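Diguanylate cyclase DosC (PDB 4ZVA) makes cyclic di-GMP from GTP, probably under the control of oxygen bound at the haem of its globin domain. Local coordinates at residues I85-A90 with M143-R148. Sequence-based numbering, arbitrary orientation.
With HEM (protoporphyrin IX containing Fe), chain C.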
loop_
_atom_site.group_PDB
_atom_site.type_symbol
_atom_site.label_atom_id
_atom_site.label_comp_id
_atom_site.label_asym_id
_atom_site.label_seq_id
_atom_site.Cartn_x
_atom_site.Cartn_y
_atom_site.Cartn_z
ATOM N N ILE A 85 -9.963 -14.668 -8.090
ATOM C CA ILE A 85 -9.020 -14.190 -9.093
ATOM C C ILE A 85 -7.621 -14.030 -8.501
ATOM O O ILE A 85 -6.634 -14.458 -9.097
ATOM C CB ILE A 85 -9.479 -12.849 -9.702
ATOM C CG1 ILE A 85 -10.755 -13.050 -10.521
ATOM C CG2 ILE A 85 -8.379 -12.244 -10.564
ATOM C CD1 ILE A 85 -11.278 -11.784 -11.162
ATOM N N GLN A 86 -7.546 -13.426 -7.318
ATOM C CA GLN A 86 -6.265 -13.216 -6.652
ATOM C C GLN A 86 -5.593 -14.546 -6.322
ATOM O O GLN A 86 -4.374 -14.680 -6.433
ATOM C CB GLN A 86 -6.443 -12.389 -5.375
ATOM C CG GLN A 86 -7.313 -11.153 -5.535
ATOM C CD GLN A 86 -6.949 -10.321 -6.752
ATOM O OE1 GLN A 86 -5.772 -10.106 -7.048
ATOM N NE2 GLN A 86 -7.963 -9.849 -7.466
ATOM N N HIS A 87 -6.396 -15.527 -5.919
ATOM C CA HIS A 87 -5.889 -16.872 -5.668
ATOM C C HIS A 87 -5.289 -17.472 -6.933
ATOM O O HIS A 87 -4.224 -18.087 -6.889
ATOM C CB HIS A 87 -6.997 -17.778 -5.126
ATOM C CG HIS A 87 -7.286 -17.570 -3.673
ATOM N ND1 HIS A 87 -8.066 -16.530 -3.209
ATOM C CD2 HIS A 87 -6.892 -18.261 -2.577
ATOM C CE1 HIS A 87 -8.144 -16.596 -1.892
ATOM N NE2 HIS A 87 -7.440 -17.636 -1.483
ATOM N N THR A 88 -5.976 -17.287 -8.056
ATOM C CA THR A 88 -5.505 -17.793 -9.341
ATOM C C THR A 88 -4.165 -17.165 -9.716
ATOM O O THR A 88 -3.247 -17.856 -10.158
ATOM C CB THR A 88 -6.525 -17.521 -10.465
ATOM O OG1 THR A 88 -7.760 -18.184 -10.161
ATOM C CG2 THR A 88 -5.999 -18.023 -11.800
ATOM N N VAL A 89 -4.059 -15.854 -9.527
ATOM C CA VAL A 89 -2.828 -15.131 -9.826
ATOM C C VAL A 89 -1.707 -15.589 -8.904
ATOM O O VAL A 89 -0.554 -15.719 -9.320
ATOM C CB VAL A 89 -3.016 -13.610 -9.678
ATOM C CG1 VAL A 89 -1.727 -12.879 -10.013
ATOM C CG2 VAL A 89 -4.147 -13.131 -10.565
ATOM N N ALA A 90 -2.060 -15.839 -7.648
ATOM C CA ALA A 90 -1.110 -16.337 -6.664
ATOM C C ALA A 90 -0.545 -17.684 -7.102
ATOM O O ALA A 90 0.659 -17.922 -7.001
ATOM C CB ALA A 90 -1.771 -16.451 -5.301
ATOM N N MET A 143 -4.008 -7.144 -2.777
ATOM C CA MET A 143 -2.648 -7.646 -2.599
ATOM C C MET A 143 -2.566 -8.627 -1.436
ATOM O O MET A 143 -1.888 -9.651 -1.525
ATOM C CB MET A 143 -1.659 -6.504 -2.364
ATOM C CG MET A 143 -0.262 -7.002 -2.012
ATOM S SD MET A 143 1.016 -5.738 -2.013
ATOM C CE MET A 143 0.546 -4.782 -0.576
ATOM N N GLU A 144 -3.255 -8.312 -0.346
ATOM C CA GLU A 144 -3.217 -9.175 0.827
ATOM C C GLU A 144 -3.832 -10.536 0.514
ATOM O O GLU A 144 -3.291 -11.562 0.911
ATOM C CB GLU A 144 -3.936 -8.528 2.012
ATOM C CG GLU A 144 -3.904 -9.384 3.275
ATOM C CD GLU A 144 -4.439 -8.660 4.498
ATOM O OE1 GLU A 144 -4.326 -7.418 4.560
ATOM O OE2 GLU A 144 -4.990 -9.335 5.393
ATOM N N VAL A 145 -4.948 -10.542 -0.211
ATOM C CA VAL A 145 -5.580 -11.793 -0.624
ATOM C C VAL A 145 -4.605 -12.632 -1.444
ATOM O O VAL A 145 -4.499 -13.844 -1.254
ATOM C CB VAL A 145 -6.860 -11.546 -1.450
ATOM C CG1 VAL A 145 -7.436 -12.863 -1.943
ATOM C CG2 VAL A 145 -7.892 -10.808 -0.622
ATOM N N MET A 146 -3.886 -11.974 -2.347
ATOM C CA MET A 146 -2.923 -12.646 -3.211
ATOM C C MET A 146 -1.724 -13.180 -2.425
ATOM O O MET A 146 -1.280 -14.307 -2.647
ATOM C CB MET A 146 -2.446 -11.701 -4.316
ATOM C CG MET A 146 -1.565 -12.367 -5.357
ATOM S SD MET A 146 -0.937 -11.205 -6.585
ATOM C CE MET A 146 -2.474 -10.568 -7.252
ATOM N N THR A 147 -1.202 -12.365 -1.514
ATOM C CA THR A 147 -0.013 -12.721 -0.740
ATOM C C THR A 147 -0.316 -13.816 0.283
ATOM O O THR A 147 0.581 -14.542 0.709
ATOM C CB THR A 147 0.589 -11.500 -0.021
ATOM O OG1 THR A 147 -0.421 -10.853 0.761
ATOM C CG2 THR A 147 1.153 -10.516 -1.038
ATOM N N ARG A 148 -1.582 -13.932 0.671
ATOM C CA ARG A 148 -2.018 -14.976 1.594
ATOM C C ARG A 148 -2.168 -16.324 0.892
ATOM O O ARG A 148 -3.221 -16.960 0.968
ATOM C CB ARG A 148 -3.347 -14.589 2.244
ATOM C CG ARG A 148 -3.284 -13.471 3.270
ATOM C CD ARG A 148 -4.678 -13.207 3.814
ATOM N NE ARG A 148 -5.078 -14.154 4.850
ATOM C CZ ARG A 148 -6.228 -14.085 5.511
ATOM N NH1 ARG A 148 -7.093 -13.116 5.238
ATOM N NH2 ARG A 148 -6.520 -14.988 6.438
HETATM C CHA HEM C . 0.823 -13.494 -14.367
HETATM C CHB HEM C . 5.227 -11.705 -13.405
HETATM C CHC HEM C . 3.218 -8.722 -10.171
HETATM C CHD HEM C . -1.177 -9.752 -11.924
HETATM C C1A HEM C . 2.180 -13.261 -14.427
HETATM C C2A HEM C . 3.138 -13.878 -15.329
HETATM C C3A HEM C . 4.344 -13.377 -15.055
HETATM C C4A HEM C . 4.207 -12.431 -13.973
HETATM C CMA HEM C . 5.667 -13.738 -15.762
HETATM C CAA HEM C . 2.840 -14.922 -16.427
HETATM C CBA HEM C . 1.850 -14.344 -17.434
HETATM C CGA HEM C . 1.788 -15.222 -18.653
HETATM O O1A HEM C . 2.811 -15.882 -18.971
HETATM O O2A HEM C . 0.716 -15.248 -19.308
HETATM C C1B HEM C . 5.069 -10.720 -12.460
HETATM C C2B HEM C . 6.117 -9.866 -11.940
HETATM C C3B HEM C . 5.558 -9.037 -11.037
HETATM C C4B HEM C . 4.145 -9.348 -10.973
HETATM C CMB HEM C . 7.593 -9.964 -12.393
HETATM C CAB HEM C . 6.191 -7.917 -10.172
HETATM C CBB HEM C . 7.469 -7.535 -10.236
HETATM C C1C HEM C . 1.865 -8.668 -10.417
HETATM C C2C HEM C . 0.931 -7.708 -9.863
HETATM C C3C HEM C . -0.293 -7.996 -10.348
HETATM C C4C HEM C . -0.156 -9.144 -11.224
HETATM C CMC HEM C . 1.352 -6.582 -8.890
HETATM C CAC HEM C . -1.655 -7.300 -10.097
HETATM C CBC HEM C . -1.817 -6.192 -9.365
HETATM C C1D HEM C . -1.065 -10.857 -12.742
HETATM C C2D HEM C . -2.166 -11.495 -13.432
HETATM C C3D HEM C . -1.540 -12.667 -14.202
HETATM C C4D HEM C . -0.129 -12.619 -13.891
HETATM C CMD HEM C . -3.648 -11.060 -13.397
HETATM C CAD HEM C . -2.244 -13.701 -15.110
HETATM C CBD HEM C . -3.273 -14.482 -14.296
HETATM C CGD HEM C . -3.674 -15.735 -15.030
HETATM O O1D HEM C . -4.690 -16.362 -14.631
HETATM O O2D HEM C . -2.982 -16.110 -16.011
HETATM N NA HEM C . 2.873 -12.386 -13.611
HETATM N NB HEM C . 3.879 -10.379 -11.851
HETATM N NC HEM C . 1.168 -9.527 -11.241
HETATM N ND HEM C . 0.107 -11.548 -13.034
HETATM FE FE HEM C . 1.987 -11.121 -12.239
#
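Met146 reaches helix 79-96 with CG anti to its backbone N (chi1 -173°). The next torsion keeps the chain extended, and a turn at chi3 (-59°) carries the methyl CE to Val89 and Gln86. CE lies 3.7 Å from CG1 of Val89, and SD of Met146 also touches Val89 CG1. CG1 of Val89 in turn sits 3.5 Å from the haem ring carbon C1D, so Val89 touches both Met146 and the porphyrin. Gln86 is bent at chi2, and its OE1 comes to 3.3 Å from CE of Met146. That buried amide is satisfied elsewhere: OE1 accepts from Trp67 NE1, and NE2 donates to Leu82 O. Nearer the backbone, CG of Met146 lies 3.8 Å from Gln86 O. Ala90 CB closes in from the following turn, 3.4 Å from Met146 O. Val145 crosses Gln86 at about a right angle, with CG1 3.6 Å from Gln86 CB. The same methyl meets the His87 ring obliquely, 3.8 Å from CE1. No hydrogen bond joins the two segments; side-chain packing holds them. An alanine in place of Met146 would probably open a gap beside Val89 CG1 and the Gln86 amide, next to the haem. Val103 and Phe107 of helix 100-119 also touch Met146. On another face of helix 125-147, Glu144 forms a salt bridge with Arg108 of the second subunit. The axes of segments 85-90 and 143-147 come within 8.2 Å and cross at -47°. This is helix-helix packing in the all-helical globin fold of the protoglobin family, here backing the haem pocket.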